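Long-range contacts in multifunctional non-homologous end joining DNA repair protein LigD (Mycobacterium tuberculosis, PDB 2IRU), which probably works with Ku to repair DNA double-strand breaks by non-homologous end joining, the chain described being its N-terminal polymerase domain: residues V169-T174 and D285-L290; L21-G26 and N59-P64; P51-R56 and F67-A72; M149-E154 and G225-D230. All blocks are in the same frame, centred on the assembly; numbering follows the deposited sequence.

Contact 1: V169-T174 and D285-L290; sequences VTFPVT and DLLERL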
loop_
_atom_site.group_PDB
_atom_site.type_symbol
_atom_site.label_atom_id
_atom_site.label_comp_id
_atom_site.label_asym_id
_atom_site.label_seq_id
_atom_site.Cartn_x
_atom_site.Cartn_y
_atom_site.Cartn_z
ATOM N N VAL A 169 -13.073 7.489 -10.059
ATOM C CA VAL A 169 -13.367 7.741 -8.651
ATOM C C VAL A 169 -12.062 7.544 -7.874
ATOM O O VAL A 169 -11.306 6.644 -8.178
ATOM C CB VAL A 169 -14.469 6.764 -8.130
ATOM C CG1 VAL A 169 -14.703 6.894 -6.626
ATOM C CG2 VAL A 169 -15.805 6.954 -8.918
ATOM N N THR A 170 -11.829 8.381 -6.868
ATOM C CA THR A 170 -10.575 8.359 -6.121
ATOM C C THR A 170 -10.801 8.075 -4.633
ATOM O O THR A 170 -11.745 8.619 -4.029
ATOM C CB THR A 170 -9.851 9.705 -6.323
ATOM O OG1 THR A 170 -9.794 9.982 -7.732
ATOM C CG2 THR A 170 -8.432 9.697 -5.770
ATOM N N PHE A 171 -9.921 7.255 -4.063
ATOM C CA PHE A 171 -10.014 6.846 -2.662
ATOM C C PHE A 171 -8.773 7.303 -1.906
ATOM O O PHE A 171 -7.640 6.944 -2.289
ATOM C CB PHE A 171 -10.116 5.308 -2.547
ATOM C CG PHE A 171 -11.301 4.734 -3.267
ATOM C CD1 PHE A 171 -12.504 4.511 -2.588
ATOM C CD2 PHE A 171 -11.230 4.426 -4.638
ATOM C CE1 PHE A 171 -13.616 3.982 -3.246
ATOM C CE2 PHE A 171 -12.341 3.895 -5.303
ATOM C CZ PHE A 171 -13.534 3.671 -4.623
ATOM N N PRO A 172 -8.964 8.018 -0.790
ATOM C CA PRO A 172 -7.762 8.368 -0.041
ATOM C C PRO A 172 -7.359 7.366 1.025
ATOM O O PRO A 172 -8.201 6.730 1.642
ATOM C CB PRO A 172 -8.136 9.700 0.634
ATOM C CG PRO A 172 -9.655 9.677 0.752
ATOM C CD PRO A 172 -10.190 8.589 -0.182
ATOM N N VAL A 173 -6.058 7.262 1.223
ATOM C CA VAL A 173 -5.503 6.348 2.214
ATOM C C VAL A 173 -4.324 7.055 2.870
ATOM O O VAL A 173 -3.303 7.325 2.203
ATOM C CB VAL A 173 -4.999 5.020 1.573
ATOM C CG1 VAL A 173 -4.422 4.133 2.662
ATOM C CG2 VAL A 173 -6.126 4.291 0.844
ATOM N N THR A 174 -4.454 7.400 4.151
ATOM C CA THR A 174 -3.321 8.043 4.838
ATOM C C THR A 174 -2.262 6.941 4.979
ATOM O O THR A 174 -2.598 5.824 5.350
ATOM C CB THR A 174 -3.698 8.718 6.164
ATOM O OG1 THR A 174 -4.532 7.872 6.974
ATOM C CG2 THR A 174 -4.449 10.057 5.864
ATOM N N ASP A 285 -15.238 -1.801 4.824
ATOM C CA ASP A 285 -14.092 -1.388 4.016
ATOM C C ASP A 285 -14.452 -0.157 3.154
ATOM O O ASP A 285 -15.300 -0.238 2.252
ATOM C CB ASP A 285 -13.631 -2.576 3.154
ATOM C CG ASP A 285 -12.440 -2.256 2.246
ATOM O OD1 ASP A 285 -11.696 -1.283 2.490
ATOM O OD2 ASP A 285 -12.218 -3.046 1.299
ATOM N N LEU A 286 -13.799 0.977 3.430
ATOM C CA LEU A 286 -14.012 2.192 2.624
ATOM C C LEU A 286 -13.475 2.032 1.185
ATOM O O LEU A 286 -13.902 2.770 0.272
ATOM C CB LEU A 286 -13.403 3.432 3.312
ATOM C CG LEU A 286 -13.953 3.803 4.692
ATOM C CD1 LEU A 286 -13.233 5.056 5.217
ATOM C CD2 LEU A 286 -15.474 4.035 4.674
ATOM N N LEU A 287 -12.586 1.055 0.989
ATOM C CA LEU A 287 -12.038 0.717 -0.328
ATOM C C LEU A 287 -12.813 -0.435 -1.036
ATOM O O LEU A 287 -12.329 -0.993 -2.025
ATOM C CB LEU A 287 -10.548 0.289 -0.175
ATOM C CG LEU A 287 -9.544 1.329 0.310
ATOM C CD1 LEU A 287 -8.141 0.726 0.252
ATOM C CD2 LEU A 287 -9.631 2.587 -0.555
ATOM N N GLU A 288 -13.992 -0.789 -0.540
ATOM C CA GLU A 288 -14.763 -1.896 -1.129
ATOM C C GLU A 288 -14.757 -1.873 -2.678
ATOM O O GLU A 288 -14.580 -2.906 -3.340
ATOM C CB GLU A 288 -16.208 -1.830 -0.633
ATOM C CG GLU A 288 -17.030 -3.090 -0.897
ATOM C CD GLU A 288 -17.283 -3.886 0.362
ATOM O OE1 GLU A 288 -16.336 -4.540 0.872
ATOM O OE2 GLU A 288 -18.439 -3.839 0.850
ATOM N N ARG A 289 -14.952 -0.680 -3.231
ATOM C CA ARG A 289 -15.141 -0.496 -4.674
ATOM C C ARG A 289 -13.845 -0.432 -5.485
ATOM O O ARG A 289 -13.882 -0.400 -6.726
ATOM C CB ARG A 289 -15.944 0.782 -4.913
ATOM C CG ARG A 289 -17.390 0.732 -4.445
ATOM C CD ARG A 289 -17.984 2.148 -4.434
ATOM N NE ARG A 289 -17.343 3.017 -3.428
ATOM C CZ ARG A 289 -17.333 4.349 -3.470
ATOM N NH1 ARG A 289 -17.918 5.003 -4.477
ATOM N NH2 ARG A 289 -16.733 5.035 -2.505
ATOM N N LEU A 290 -12.703 -0.383 -4.797
ATOM C CA LEU A 290 -11.419 -0.237 -5.499
ATOM C C LEU A 290 -11.001 -1.455 -6.337
ATOM O O LEU A 290 -10.453 -1.299 -7.431
ATOM C CB LEU A 290 -10.291 0.092 -4.522
ATOM C CG LEU A 290 -8.860 0.194 -5.072
ATOM C CD1 LEU A 290 -8.736 1.315 -6.080
ATOM C CD2 LEU A 290 -7.873 0.361 -3.874
#
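The ring of Phe171 is a bump, and the looped backbone from Leu286 to Leu290 forms the hollow that takes it. Phe171 CG is anti to its carbonyl carbon (chi1 -59°), and Leu287 CD2 sits against this root of the ring, 3.4 Å from Phe171 CB. The carbonyl Leu286 O is 3.6 Å from Phe171 CD1. On another side Leu290 CD1 is 4.2 Å from Phe171 CD2. Arg289 NH2 is 3.4 Å from Phe171 CE1, and Arg289 NE lies at the ring edge, in its plane. Phe171 CZ in turn stands over one face of the guanidinium, the two planes 80° apart. Leu287 CD1 lies against Val173 CG2 at 4.1 Å. These two side chains cross at about a right angle, so Leu287 touches both Phe171 and Val173. The hollow includes a type I turn from Asp285 to Glu288. Asp285 OD1 accepts from Leu287 N, which makes an Asx turn. Tyr244 and His46 also bond the Asp285 carboxylate. Val169 and Arg289 lie at the exposed margin. The arrangement is a loop, following helix 273-283, packed on strand 171-174 in the mixed sheet of the primase-polymerase fold.

Contact 2: L21-G26 and N59-P64; sequences LYPATG and NGVDQP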
loop_
_atom_site.group_PDB
_atom_site.type_symbol
_atom_site.label_atom_id
_atom_site.label_comp_id
_atom_site.label_asym_id
_atom_site.label_seq_id
_atom_site.Cartn_x
_atom_site.Cartn_y
_atom_site.Cartn_z
ATOM N N LEU A 21 7.420 -5.724 19.489
ATOM C CA LEU A 21 7.952 -5.222 18.209
ATOM C C LEU A 21 7.950 -3.683 18.089
ATOM O O LEU A 21 8.656 -3.132 17.241
ATOM C CB LEU A 21 7.216 -5.858 17.045
ATOM C CG LEU A 21 7.268 -7.396 16.931
ATOM C CD1 LEU A 21 6.497 -7.826 15.697
ATOM C CD2 LEU A 21 8.667 -7.887 16.794
ATOM N N TYR A 22 7.167 -3.017 18.941
ATOM C CA TYR A 22 7.159 -1.546 19.023
ATOM C C TYR A 22 7.441 -1.106 20.484
ATOM O O TYR A 22 6.507 -0.990 21.283
ATOM C CB TYR A 22 5.767 -1.032 18.622
ATOM C CG TYR A 22 5.415 -1.234 17.164
ATOM C CD1 TYR A 22 5.602 -0.202 16.242
ATOM C CD2 TYR A 22 4.871 -2.468 16.721
ATOM C CE1 TYR A 22 5.248 -0.360 14.877
ATOM C CE2 TYR A 22 4.489 -2.645 15.376
ATOM C CZ TYR A 22 4.716 -1.600 14.467
ATOM O OH TYR A 22 4.348 -1.798 13.160
ATOM N N PRO A 23 8.721 -0.873 20.836
ATOM C CA PRO A 23 9.036 -0.567 22.247
ATOM C C PRO A 23 8.300 0.663 22.803
ATOM O O PRO A 23 8.015 0.719 24.013
ATOM C CB PRO A 23 10.557 -0.314 22.252
ATOM C CG PRO A 23 11.097 -1.085 21.052
ATOM C CD PRO A 23 9.931 -1.007 19.993
ATOM N N ALA A 24 7.988 1.636 21.942
ATOM C CA ALA A 24 7.349 2.893 22.419
ATOM C C ALA A 24 5.959 2.644 23.010
ATOM O O ALA A 24 5.496 3.386 23.898
ATOM C CB ALA A 24 7.239 3.880 21.290
ATOM N N THR A 25 5.302 1.601 22.478
ATOM C CA THR A 25 3.890 1.328 22.809
ATOM C C THR A 25 3.706 -0.077 23.444
ATOM O O THR A 25 2.626 -0.334 24.000
ATOM C CB THR A 25 3.019 1.433 21.531
ATOM O OG1 THR A 25 3.564 0.564 20.520
ATOM C CG2 THR A 25 2.931 2.883 21.023
ATOM N N GLY A 26 4.738 -0.932 23.364
ATOM C CA GLY A 26 4.701 -2.292 23.910
ATOM C C GLY A 26 3.919 -3.270 23.033
ATOM O O GLY A 26 3.599 -4.398 23.477
ATOM N N ASN A 59 13.425 -8.160 15.224
ATOM C CA ASN A 59 13.427 -7.820 16.662
ATOM C C ASN A 59 12.779 -6.445 16.936
ATOM O O ASN A 59 13.021 -5.817 17.993
ATOM C CB ASN A 59 14.812 -7.921 17.302
ATOM C CG ASN A 59 15.154 -9.342 17.724
ATOM O OD1 ASN A 59 14.259 -10.114 18.141
ATOM N ND2 ASN A 59 16.423 -9.715 17.573
ATOM N N GLY A 60 11.911 -6.008 16.009
ATOM C CA GLY A 60 11.079 -4.816 16.252
ATOM C C GLY A 60 11.731 -3.556 15.716
ATOM O O GLY A 60 12.851 -3.582 15.139
ATOM N N VAL A 61 11.021 -2.449 15.872
ATOM C CA VAL A 61 11.356 -1.238 15.114
ATOM C C VAL A 61 12.600 -0.484 15.618
ATOM O O VAL A 61 13.014 0.473 14.979
ATOM C CB VAL A 61 10.155 -0.265 14.991
ATOM C CG1 VAL A 61 8.962 -0.961 14.283
ATOM C CG2 VAL A 61 9.751 0.185 16.345
ATOM N N ASP A 62 13.166 -0.907 16.742
ATOM C CA ASP A 62 14.411 -0.324 17.249
ATOM C C ASP A 62 15.636 -1.187 16.879
ATOM O O ASP A 62 16.783 -0.900 17.276
ATOM C CB ASP A 62 14.269 -0.103 18.752
ATOM C CG ASP A 62 13.483 1.161 19.072
ATOM O OD1 ASP A 62 13.127 1.902 18.120
ATOM O OD2 ASP A 62 13.271 1.455 20.273
ATOM N N GLN A 63 15.366 -2.240 16.098
ATOM C CA GLN A 63 16.425 -3.128 15.611
ATOM C C GLN A 63 16.436 -3.125 14.052
ATOM O O GLN A 63 15.454 -2.707 13.410
ATOM C CB GLN A 63 16.236 -4.549 16.185
ATOM C CG GLN A 63 16.616 -4.663 17.646
ATOM C CD GLN A 63 18.117 -4.673 17.814
ATOM O OE1 GLN A 63 18.693 -3.724 18.352
ATOM N NE2 GLN A 63 18.774 -5.723 17.301
ATOM N N PRO A 64 17.550 -3.584 13.432
ATOM C CA PRO A 64 17.654 -3.513 11.954
ATOM C C PRO A 64 16.515 -4.236 11.207
ATOM O O PRO A 64 16.001 -5.261 11.679
ATOM C CB PRO A 64 19.035 -4.141 11.665
ATOM C CG PRO A 64 19.810 -3.906 12.967
ATOM C CD PRO A 64 18.791 -4.104 14.048
#
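Tyr22 and Val61 meet through similar first torsions. In Tyr22, CG stands anti to the carbonyl carbon, beside the backbone N (chi1 -68°). In Val61, CG1 takes the same position (chi1 -59°), and this methyl lies over one face of the Tyr22 ring. The result is a CH-pi contact, with Val61 CG1 4.2 Å from the centroid of the Tyr22 ring. The motif on the second side is a type I beta turn, Gly60 to Gln63, in the loop of the hairpin formed by strands 53-56 and 66-68. This turn docks on the corner the chain turns at Leu21.

One backbone bond pins the two parts together. Val61 N donates to Leu21 O at 2.8 Å, with an angle of 153° at the hydrogen. Gly60 CA also lies 3.1 Å from Leu21 O. Glycine, with no side chain, permits this closeness. Leu21 CD2 then lies 3.8 Å from Gly60 N. Leu111 touches Leu21, Tyr22 and Val61 from outside the two segments. The hydroxyl of Tyr22 bonds to Arg247 O; by similarity, Arg247 binds the polymerase substrate. Tyr22 O is held by Thr25 N and Gly26 N, where the chain turns back toward strand 27-28.

The outer side is exposed. There Pro23 CD rests 3.8 Å from Val61 CG2. Further out, the side chains of Pro23 and Asp62 run antiparallel to each other, with Asp62 OD2 3.4 Å from Pro23 CG.

Contact 3: P51-R56 and F67-A72; sequences PATRKR and FEKQLA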
loop_
_atom_site.group_PDB
_atom_site.type_symbol
_atom_site.label_atom_id
_atom_site.label_comp_id
_atom_site.label_asym_id
_atom_site.label_seq_id
_atom_site.Cartn_x
_atom_site.Cartn_y
_atom_site.Cartn_z
ATOM N N PRO A 51 2.234 -9.392 -6.464
ATOM C CA PRO A 51 3.446 -9.852 -5.780
ATOM C C PRO A 51 3.615 -9.049 -4.495
ATOM O O PRO A 51 3.602 -7.817 -4.535
ATOM C CB PRO A 51 4.580 -9.517 -6.763
ATOM C CG PRO A 51 4.027 -8.311 -7.626
ATOM C CD PRO A 51 2.524 -8.603 -7.687
ATOM N N ALA A 52 3.787 -9.753 -3.379
ATOM C CA ALA A 52 3.901 -9.092 -2.061
ATOM C C ALA A 52 5.364 -8.932 -1.661
ATOM O O ALA A 52 6.046 -9.943 -1.377
ATOM C CB ALA A 52 3.164 -9.883 -0.987
ATOM N N THR A 53 5.820 -7.678 -1.648
ATOM C CA THR A 53 7.126 -7.327 -1.023
ATOM C C THR A 53 6.937 -7.170 0.480
ATOM O O THR A 53 6.007 -6.498 0.895
ATOM C CB THR A 53 7.704 -6.048 -1.668
ATOM O OG1 THR A 53 8.059 -6.346 -3.017
ATOM C CG2 THR A 53 8.956 -5.557 -0.931
ATOM N N ARG A 54 7.801 -7.804 1.275
ATOM C CA ARG A 54 7.747 -7.671 2.756
ATOM C C ARG A 54 8.817 -6.710 3.246
ATOM O O ARG A 54 9.895 -6.668 2.657
ATOM C CB ARG A 54 7.985 -9.050 3.445
ATOM C CG ARG A 54 6.815 -10.061 3.297
ATOM C CD ARG A 54 6.770 -10.709 1.931
ATOM N NE ARG A 54 7.874 -11.672 1.837
ATOM C CZ ARG A 54 8.543 -12.000 0.729
ATOM N NH1 ARG A 54 8.222 -11.483 -0.468
ATOM N NH2 ARG A 54 9.525 -12.919 0.832
ATOM N N LYS A 55 8.543 -5.958 4.308
ATOM C CA LYS A 55 9.647 -5.373 5.047
ATOM C C LYS A 55 9.546 -5.955 6.471
ATOM O O LYS A 55 8.479 -5.872 7.116
ATOM C CB LYS A 55 9.677 -3.849 4.993
ATOM C CG LYS A 55 11.066 -3.347 5.503
ATOM C CD LYS A 55 11.328 -1.864 5.214
ATOM C CE LYS A 55 12.677 -1.475 5.842
ATOM N NZ LYS A 55 12.894 0.023 5.676
ATOM N N ARG A 56 10.653 -6.572 6.920
ATOM C CA ARG A 56 10.671 -7.302 8.164
ATOM C C ARG A 56 11.519 -6.640 9.210
ATOM O O ARG A 56 12.623 -6.170 8.910
ATOM C CB ARG A 56 11.190 -8.758 7.973
ATOM C CG ARG A 56 10.257 -9.565 7.075
ATOM C CD ARG A 56 10.774 -10.958 6.689
ATOM N NE ARG A 56 10.969 -11.808 7.872
ATOM C CZ ARG A 56 11.662 -12.950 7.854
ATOM N NH1 ARG A 56 12.240 -13.390 6.722
ATOM N NH2 ARG A 56 11.761 -13.665 8.976
ATOM N N PHE A 67 14.030 -5.312 3.508
ATOM C CA PHE A 67 13.067 -5.738 2.485
ATOM C C PHE A 67 13.354 -7.160 2.028
ATOM O O PHE A 67 14.525 -7.589 1.958
ATOM C CB PHE A 67 13.122 -4.844 1.252
ATOM C CG PHE A 67 12.343 -3.576 1.370
ATOM C CD1 PHE A 67 10.939 -3.596 1.337
ATOM C CD2 PHE A 67 13.011 -2.352 1.411
ATOM C CE1 PHE A 67 10.196 -2.387 1.424
ATOM C CE2 PHE A 67 12.302 -1.154 1.485
ATOM C CZ PHE A 67 10.886 -1.164 1.476
ATOM N N GLU A 68 12.305 -7.878 1.648
ATOM C CA GLU A 68 12.471 -9.215 1.099
ATOM C C GLU A 68 11.470 -9.341 -0.044
ATOM O O GLU A 68 10.316 -8.926 0.114
ATOM C CB GLU A 68 12.221 -10.285 2.179
ATOM C CG GLU A 68 12.761 -11.648 1.765
ATOM C CD GLU A 68 12.662 -12.705 2.856
ATOM O OE1 GLU A 68 12.088 -12.398 3.948
ATOM O OE2 GLU A 68 13.157 -13.856 2.588
ATOM N N LYS A 69 11.939 -9.839 -1.183
ATOM C CA LYS A 69 11.087 -9.951 -2.367
ATOM C C LYS A 69 10.932 -11.421 -2.739
ATOM O O LYS A 69 9.840 -11.992 -2.615
ATOM C CB LYS A 69 11.658 -9.135 -3.531
ATOM C CG LYS A 69 11.573 -7.659 -3.242
ATOM C CD LYS A 69 12.251 -6.824 -4.342
ATOM C CE LYS A 69 12.023 -5.324 -4.068
ATOM N NZ LYS A 69 10.567 -4.950 -4.212
ATOM N N GLN A 70 12.027 -12.045 -3.164
ATOM C CA GLN A 70 11.964 -13.490 -3.435
ATOM C C GLN A 70 11.329 -14.250 -2.232
ATOM O O GLN A 70 11.547 -13.906 -1.058
ATOM C CB GLN A 70 13.378 -14.038 -3.704
ATOM C CG GLN A 70 13.464 -15.526 -4.056
ATOM C CD GLN A 70 13.094 -15.848 -5.492
ATOM O OE1 GLN A 70 13.070 -14.974 -6.341
ATOM N NE2 GLN A 70 12.861 -17.140 -5.779
ATOM N N LEU A 71 10.541 -15.275 -2.551
ATOM C CA LEU A 71 9.948 -16.156 -1.553
ATOM C C LEU A 71 10.928 -17.290 -1.238
ATOM O O LEU A 71 11.127 -18.174 -2.067
ATOM C CB LEU A 71 8.608 -16.739 -2.053
ATOM C CG LEU A 71 7.826 -17.492 -0.940
ATOM C CD1 LEU A 71 7.578 -16.668 0.345
ATOM C CD2 LEU A 71 6.492 -18.022 -1.485
ATOM N N ALA A 72 11.468 -17.267 -0.026
ATOM C CA ALA A 72 12.465 -18.266 0.410
ATOM C C ALA A 72 11.872 -19.682 0.424
ATOM O O ALA A 72 10.655 -19.841 0.753
ATOM C CB ALA A 72 12.991 -17.921 1.791
HETATM O O HOH W 1 10.809 -15.288 2.088
HETATM O O HOH W 2 9.242 -12.836 4.051
#
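Arg54 is gripped by the backbone beyond Glu68 in the antiparallel beta hairpin of strands 53-56 and 66-68. Its NH1 donates to Lys69 O at 2.7 Å, and its NH2 to Gln70 O at 2.9 Å. Both oxygens lie in the guanidinium plane. NH1 also reaches back to Ala52 O, again in that plane. The Arg54 side chain bends at chi2 (77°) and chi3 (73°) to arrive there. Glu68 O lies over one face of the group, 3.3 Å above its plane. At the other margin Lys69 NZ donates to Thr53 OG1 at 3.1 Å.

Behind this grip is the strand pairing. Arg54 and Glu68 are a hydrogen-bonded pair, joined by both of their backbone N-H groups. Lys55 and Phe67 form the next, non-hydrogen-bonded pair, with side chains on the other face of the sheet. Lys55 CD stands over the centre of the Phe67 ring, 3.8 Å from its centroid. By similarity Lys55 binds the polymerase substrate, as does His114, whose ring meets that of Phe67 edge-to-face. Residues 66-70 probably contact DNA.

The next layer fixes Glu68. Arg56 NH1 makes a salt bridge with Glu68 OE1 at 2.9 Å. OE1 is met on its syn side, and the guanidinium and carboxylate planes are nearly coplanar (14° apart). The carboxylate would probably help offset the charge of buried Arg54, although Arg54 NH2 and Glu68 OE1 are 4.1 Å apart, beyond a salt bridge. Further out, Trp104 and Ile105 of helix 99-107 pack on Arg54. Gln108 O takes the N-H of Arg56 NE. A water accepts from Arg54 NE and donates to Glu68 OE1, at 2.9 Å from each.

Contact 4: M149-E154 and G225-D230; sequences MAQLAE and GKVFVD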
loop_
_atom_site.group_PDB
_atom_site.type_symbol
_atom_site.label_atom_id
_atom_site.label_comp_id
_atom_site.label_asym_id
_atom_site.label_seq_id
_atom_site.Cartn_x
_atom_site.Cartn_y
_atom_site.Cartn_z
ATOM N N MET A 149 -2.135 20.636 6.684
ATOM C CA MET A 149 -3.208 19.718 6.283
ATOM C C MET A 149 -4.136 20.289 5.225
ATOM O O MET A 149 -4.357 19.654 4.209
ATOM C CB MET A 149 -4.047 19.267 7.483
ATOM C CG MET A 149 -4.015 17.766 7.820
ATOM S SD MET A 149 -3.809 16.543 6.495
ATOM C CE MET A 149 -2.094 16.117 6.853
ATOM N N ALA A 150 -4.678 21.484 5.457
ATOM C CA ALA A 150 -5.605 22.087 4.480
ATOM C C ALA A 150 -5.008 22.137 3.062
ATOM O O ALA A 150 -5.725 21.920 2.086
ATOM C CB ALA A 150 -6.070 23.473 4.927
ATOM N N GLN A 151 -3.708 22.421 2.952
ATOM C CA GLN A 151 -3.053 22.429 1.630
ATOM C C GLN A 151 -2.994 21.021 1.020
ATOM O O GLN A 151 -3.318 20.845 -0.150
ATOM C CB GLN A 151 -1.650 23.077 1.660
ATOM C CG GLN A 151 -0.970 23.108 0.259
ATOM C CD GLN A 151 0.477 23.638 0.245
ATOM O OE1 GLN A 151 0.908 24.343 1.155
ATOM N NE2 GLN A 151 1.225 23.292 -0.809
ATOM N N LEU A 152 -2.567 20.040 1.816
ATOM C CA LEU A 152 -2.463 18.650 1.367
ATOM C C LEU A 152 -3.844 18.106 0.953
ATOM O O LEU A 152 -3.988 17.416 -0.064
ATOM C CB LEU A 152 -1.809 17.784 2.456
ATOM C CG LEU A 152 -1.643 16.264 2.256
ATOM C CD1 LEU A 152 -0.705 15.958 1.117
ATOM C CD2 LEU A 152 -1.126 15.613 3.526
ATOM N N ALA A 153 -4.862 18.470 1.737
ATOM C CA ALA A 153 -6.245 18.076 1.470
ATOM C C ALA A 153 -6.759 18.717 0.203
ATOM O O ALA A 153 -7.408 18.048 -0.605
ATOM C CB ALA A 153 -7.158 18.450 2.664
ATOM N N GLU A 154 -6.498 20.024 0.051
ATOM C CA GLU A 154 -6.906 20.745 -1.144
ATOM C C GLU A 154 -6.249 20.117 -2.360
ATOM O O GLU A 154 -6.909 19.938 -3.387
ATOM C CB GLU A 154 -6.557 22.230 -1.071
ATOM C CG GLU A 154 -6.839 22.947 -2.396
ATOM C CD GLU A 154 -6.515 24.446 -2.382
ATOM O OE1 GLU A 154 -5.992 24.960 -1.369
ATOM O OE2 GLU A 154 -6.796 25.095 -3.414
ATOM N N GLY A 225 7.278 23.961 0.664
ATOM C CA GLY A 225 6.012 24.695 0.538
ATOM C C GLY A 225 5.044 24.073 -0.457
ATOM O O GLY A 225 3.953 24.596 -0.668
ATOM N N LYS A 226 5.450 22.957 -1.064
ATOM C CA LYS A 226 4.626 22.269 -2.074
ATOM C C LYS A 226 4.338 20.821 -1.737
ATOM O O LYS A 226 5.136 20.146 -1.070
ATOM C CB LYS A 226 5.288 22.320 -3.460
ATOM C CG LYS A 226 5.564 23.747 -3.909
ATOM C CD LYS A 226 6.150 23.854 -5.299
ATOM C CE LYS A 226 6.469 25.332 -5.505
ATOM N NZ LYS A 226 7.302 25.665 -6.687
ATOM N N VAL A 227 3.192 20.347 -2.225
ATOM C CA VAL A 227 2.897 18.912 -2.269
ATOM C C VAL A 227 3.539 18.300 -3.513
ATOM O O VAL A 227 3.282 18.724 -4.644
ATOM C CB VAL A 227 1.376 18.615 -2.258
ATOM C CG1 VAL A 227 1.098 17.080 -2.337
ATOM C CG2 VAL A 227 0.731 19.216 -1.024
ATOM N N PHE A 228 4.365 17.284 -3.300
ATOM C CA PHE A 228 4.914 16.535 -4.411
ATOM C C PHE A 228 3.880 15.465 -4.783
ATOM O O PHE A 228 3.566 14.589 -3.981
ATOM C CB PHE A 228 6.235 15.878 -3.989
ATOM C CG PHE A 228 6.796 14.929 -5.004
ATOM C CD1 PHE A 228 6.616 15.148 -6.370
ATOM C CD2 PHE A 228 7.508 13.804 -4.584
ATOM C CE1 PHE A 228 7.150 14.244 -7.335
ATOM C CE2 PHE A 228 8.043 12.907 -5.528
ATOM C CZ PHE A 228 7.853 13.127 -6.894
ATOM N N VAL A 229 3.310 15.602 -5.974
ATOM C CA VAL A 229 2.328 14.641 -6.466
ATOM C C VAL A 229 3.085 13.585 -7.262
ATOM O O VAL A 229 3.328 13.750 -8.452
ATOM C CB VAL A 229 1.243 15.314 -7.318
ATOM C CG1 VAL A 229 0.232 14.316 -7.821
ATOM C CG2 VAL A 229 0.537 16.355 -6.486
ATOM N N ASP A 230 3.462 12.530 -6.563
ATOM C CA ASP A 230 4.327 11.515 -7.133
ATOM C C ASP A 230 3.483 10.485 -7.899
ATOM O O ASP A 230 2.668 9.735 -7.306
ATOM C CB ASP A 230 5.147 10.835 -6.008
ATOM C CG ASP A 230 6.244 9.896 -6.544
ATOM O OD1 ASP A 230 6.427 9.794 -7.763
ATOM O OD2 ASP A 230 6.916 9.230 -5.726
#
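Leu152 and Val227 form the packed part of this contact, where helix 149-164 lies against a face of the mixed sheet. This helix-on-sheet layer belongs to the primase-polymerase fold. The two side chains cross at about a right angle. Leu152 CD1 is 4.1 Å from Val227 CG1. The other methyl, Val227 CG2, comes 4.0 Å from Leu152 CA and so lies against the helix backbone itself. Both residues are buried. Leu141 of strand 129-143 touches both side chains, and Val155, further along the helix, also packs on Val227. Strand 227-230 pairs with strand 129-143 and strand 214-215.

The other part is more open to solvent. It rests on one polar side chain rather than on packed methyls. Gln151 spans from the helix to the chain just before the strand. Its CG is anti to the backbone N (chi1 -179°). Extended beyond CG, the side chain reaches the carbonyl of Gly225. NE2 also makes a weak bond to Leu213 O.

At the far end of the strand, Asp230 lies well away from the helix segment. By similarity it binds manganese, as do Asp140 and Asp142 of the neighbouring strand. The contact lies at the start of the strand, and Asp230 at its end. In the polar link, Gln151 NE2 meets Gly225 O at 3.0 Å with an angle of 166° at the hydrogen, the oxygen lying in the amide plane of Gln151.

How the contacts relate
From the N terminus, contact 2 opens first, at residues 21-26. Contact 3 opens at 51-56 before contact 2 closes at 59-64, and closes at 67-72, so the two cross. Contact 3 joins the two strands of one hairpin, and contact 2 ties the loop of that hairpin to the early corner at residue 21. Much later contact 4 opens on helix 149-164, and contact 1 opens on the next strand. Contact 4 closes at 225-230, joining that helix to strand 227-230. Contact 1 closes at 285-290, joining the C-terminal loop to strand 171-174. These two cross as well, and both reach the mixed sheet. The two crossed pairs follow in series.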